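Local coordinates for protein uric acid oxidase (PDB 1VAX) that catalyses the oxidation of uric acid by molecular oxygen to 5-hydroxyisourate, releasing hydrogen peroxide, on the route to (S)-allantoin, at residues G150-G155 / H208-Q213. Numbering follows the deposited sequence.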
ATOM      1  N   GLY A 150      27.010 -11.472 -13.888  1.00 27.38           N
ATOM      2  CA  GLY A 150      26.563 -12.044 -15.148  1.00 26.11           C
ATOM      3  C   GLY A 150      25.582 -11.116 -15.839  1.00 27.28           C
ATOM      4  O   GLY A 150      24.605 -11.545 -16.469  1.00 28.19           O
ATOM      5  N   SER A 151      25.837  -9.826 -15.693  1.00 24.34           N
ATOM      6  CA  SER A 151      25.016  -8.805 -16.305  1.00 23.67           C
ATOM      7  C   SER A 151      25.876  -7.584 -16.583  1.00 22.57           C
ATOM      8  O   SER A 151      26.625  -7.127 -15.723  1.00 21.92           O
ATOM      9  CB  SER A 151      23.862  -8.415 -15.380  1.00 24.61           C
ATOM     10  OG  SER A 151      23.205  -7.253 -15.859  1.00 26.32           O
ATOM     11  N   GLU A 152      25.788  -7.073 -17.803  1.00 22.20           N
ATOM     12  CA  GLU A 152      26.535  -5.881 -18.162  1.00 22.62           C
ATOM     13  C   GLU A 152      25.661  -4.945 -18.977  1.00 22.60           C
ATOM     14  O   GLU A 152      24.540  -5.297 -19.367  1.00 21.57           O
ATOM     15  CB  GLU A 152      27.821  -6.237 -18.924  1.00 24.53           C
ATOM     16  CG  GLU A 152      27.842  -7.573 -19.632  1.00 24.98           C
ATOM     17  CD  GLU A 152      29.238  -7.940 -20.143  1.00 29.40           C
ATOM     18  OE1 GLU A 152      29.888  -7.088 -20.786  1.00 27.87           O
ATOM     19  OE2 GLU A 152      29.687  -9.082 -19.908  1.00 28.45           O
ATOM     20  N   PHE A 153      26.153  -3.730 -19.181  1.00 21.42           N
ATOM     21  CA  PHE A 153      25.439  -2.738 -19.968  1.00 21.45           C
ATOM     22  C   PHE A 153      26.446  -1.733 -20.482  1.00 21.14           C
ATOM     23  O   PHE A 153      26.948  -0.891 -19.735  1.00 20.34           O
ATOM     24  CB  PHE A 153      24.373  -2.019 -19.139  1.00 20.29           C
ATOM     25  CG  PHE A 153      23.463  -1.148 -19.963  1.00 20.24           C
ATOM     26  CD1 PHE A 153      22.750  -1.685 -21.034  1.00 24.90           C
ATOM     27  CD2 PHE A 153      23.330   0.207 -19.689  1.00 20.80           C
ATOM     28  CE1 PHE A 153      21.914  -0.877 -21.826  1.00 22.16           C
ATOM     29  CE2 PHE A 153      22.503   1.018 -20.467  1.00 22.56           C
ATOM     30  CZ  PHE A 153      21.792   0.470 -21.541  1.00 22.23           C
ATOM     31  N   HIS A 154      26.741  -1.839 -21.771  1.00 20.67           N
ATOM     32  CA  HIS A 154      27.700  -0.961 -22.415  1.00 20.46           C
ATOM     33  C   HIS A 154      27.357  -0.816 -23.890  1.00 21.11           C
ATOM     34  O   HIS A 154      26.481  -1.514 -24.407  1.00 21.56           O
ATOM     35  CB  HIS A 154      29.110  -1.540 -22.240  1.00 18.95           C
ATOM     36  CG  HIS A 154      29.211  -2.998 -22.571  1.00 18.95           C
ATOM     37  ND1 HIS A 154      29.176  -3.473 -23.865  1.00 20.69           N
ATOM     38  CD2 HIS A 154      29.329  -4.087 -21.774  1.00 18.98           C
ATOM     39  CE1 HIS A 154      29.271  -4.791 -23.851  1.00 20.67           C
ATOM     40  NE2 HIS A 154      29.365  -5.189 -22.594  1.00 20.27           N
ATOM     41  N   GLY A 155      28.036   0.104 -24.566  1.00 21.31           N
ATOM     42  CA  GLY A 155      27.780   0.303 -25.979  1.00 21.62           C
ATOM     43  C   GLY A 155      26.582   1.178 -26.295  1.00 23.54           C
ATOM     44  O   GLY A 155      26.166   1.260 -27.451  1.00 24.32           O
ATOM     45  N   HIS A 208      23.434 -14.615 -20.155  1.00 25.89           N
ATOM     46  CA  HIS A 208      24.452 -13.630 -19.796  1.00 27.27           C
ATOM     47  C   HIS A 208      23.887 -12.349 -20.392  1.00 26.22           C
ATOM     48  O   HIS A 208      23.961 -12.129 -21.603  1.00 27.53           O
ATOM     49  CB  HIS A 208      25.804 -13.943 -20.441  1.00 29.54           C
ATOM     50  CG  HIS A 208      26.878 -12.973 -20.056  1.00 32.76           C
ATOM     51  ND1 HIS A 208      27.468 -12.973 -18.811  1.00 34.00           N
ATOM     52  CD2 HIS A 208      27.425 -11.934 -20.731  1.00 33.81           C
ATOM     53  CE1 HIS A 208      28.331 -11.976 -18.734  1.00 35.72           C
ATOM     54  NE2 HIS A 208      28.323 -11.329 -19.886  1.00 35.79           N
ATOM     55  N   SER A 209      23.322 -11.510 -19.534  1.00 24.86           N
ATOM     56  CA  SER A 209      22.662 -10.284 -19.962  1.00 23.88           C
ATOM     57  C   SER A 209      23.526  -9.099 -20.371  1.00 23.38           C
ATOM     58  O   SER A 209      24.378  -8.642 -19.609  1.00 22.60           O
ATOM     59  CB  SER A 209      21.690  -9.834 -18.870  1.00 21.53           C
ATOM     60  OG  SER A 209      20.953  -8.707 -19.296  1.00 23.05           O
ATOM     61  N   LEU A 210      23.282  -8.610 -21.584  1.00 21.42           N
ATOM     62  CA  LEU A 210      23.988  -7.448 -22.115  1.00 20.44           C
ATOM     63  C   LEU A 210      23.016  -6.282 -22.055  1.00 19.52           C
ATOM     64  O   LEU A 210      23.375  -5.138 -22.318  1.00 20.02           O
ATOM     65  CB  LEU A 210      24.417  -7.690 -23.563  1.00 22.87           C
ATOM     66  CG  LEU A 210      25.393  -8.846 -23.779  1.00 23.54           C
ATOM     67  CD1 LEU A 210      25.768  -8.932 -25.257  1.00 26.48           C
ATOM     68  CD2 LEU A 210      26.640  -8.619 -22.927  1.00 24.66           C
ATOM     69  N   ALA A 211      21.771  -6.595 -21.707  1.00 20.54           N
ATOM     70  CA  ALA A 211      20.714  -5.599 -21.585  1.00 20.44           C
ATOM     71  C   ALA A 211      19.461  -6.300 -21.067  1.00 20.49           C
ATOM     72  O   ALA A 211      19.244  -7.476 -21.341  1.00 19.85           O
ATOM     73  CB  ALA A 211      20.430  -4.964 -22.932  1.00 21.88           C
ATOM     74  N   LEU A 212      18.645  -5.581 -20.312  1.00 21.02           N
ATOM     75  CA  LEU A 212      17.418  -6.171 -19.781  1.00 22.92           C
ATOM     76  C   LEU A 212      16.547  -6.573 -20.969  1.00 21.20           C
ATOM     77  O   LEU A 212      15.810  -7.560 -20.904  1.00 21.98           O
ATOM     78  CB  LEU A 212      16.661  -5.161 -18.918  1.00 22.95           C
ATOM     79  CG  LEU A 212      15.987  -5.670 -17.636  1.00 27.81           C
ATOM     80  CD1 LEU A 212      14.872  -4.711 -17.268  1.00 23.93           C
ATOM     81  CD2 LEU A 212      15.435  -7.079 -17.811  1.00 23.27           C
ATOM     82  N   GLN A 213      16.638  -5.801 -22.050  1.00 20.21           N
ATOM     83  CA  GLN A 213      15.858  -6.084 -23.257  1.00 20.54           C
ATOM     84  C   GLN A 213      16.197  -7.469 -23.799  1.00 19.84           C
ATOM     85  O   GLN A 213      15.309  -8.204 -24.224  1.00 18.47           O
ATOM     86  CB  GLN A 213      16.115  -5.026 -24.349  1.00 20.96           C
ATOM     87  CG  GLN A 213      15.477  -3.660 -24.075  1.00 22.30           C
ATOM     88  CD  GLN A 213      16.380  -2.732 -23.280  1.00 20.72           C
ATOM     89  OE1 GLN A 213      17.206  -3.181 -22.493  1.00 21.46           O
ATOM     90  NE2 GLN A 213      16.215  -1.430 -23.478  1.00 21.24           N
TER
HETATM   91  O   HOH W   1      22.248  -6.599 -18.256  1.00 23.33           O
HETATM   92  O   HOH W   2      26.118  -4.470 -22.713  1.00 17.55           O
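The carboxylate of E152 meets NE2 of H208 after its chain has run alongside L210. From CB, a chi1 of 23°, away from the usual staggered values, sets CG 3.7 Å from CD2 of L210, the two side chains pointing the same way. The chain is extended beyond CG, which sets the carboxylate beside the leucine methyl, between two histidines. OE2 accepts from NE2 of H208 at 2.6 Å; the oxygen lies near the plane of that ring, while the carboxylate is turned 78° against it. OE1 accepts from NE2 of H154 at 2.7 Å, so the carboxylate is held through both oxygens. Both histidines come to its anti sides, well out of its plane (29° for H208). Glutamate suits because its methylenes pack on the leucine while its carboxylate reaches both rings; H208 suits by offering an N-H at the ring edge.

The two backbones run in the same general direction and form a single parallel beta bridge between S151 and S209. N of E152 donates to O of S209 at 2.8 Å, nearly straight, whereas N of S209 to O of G150 is weak. At G150 phi is positive, and a CB would jam against the preceding carbonyl O. Within the T-fold (tunnelling fold) of uricase, the bridge ties the loop after strand 133-147 to the turn into helix 212-226, whose N-cap is A211. F153 and Q213 are probably urate-binding residues. The F153 ring turns its edge to L210, with CD1 3.7 Å from the leucine O, and stacks on F156. Small hydroxyls suit the buried bridge: OG of S151 and OG of S209 share a water that also donates to O of E152, while R170 and T215, respectively, bond to them as well. A second water links N of H154 to O of L210, an oxygen also bonded by N51 of a neighbouring subunit.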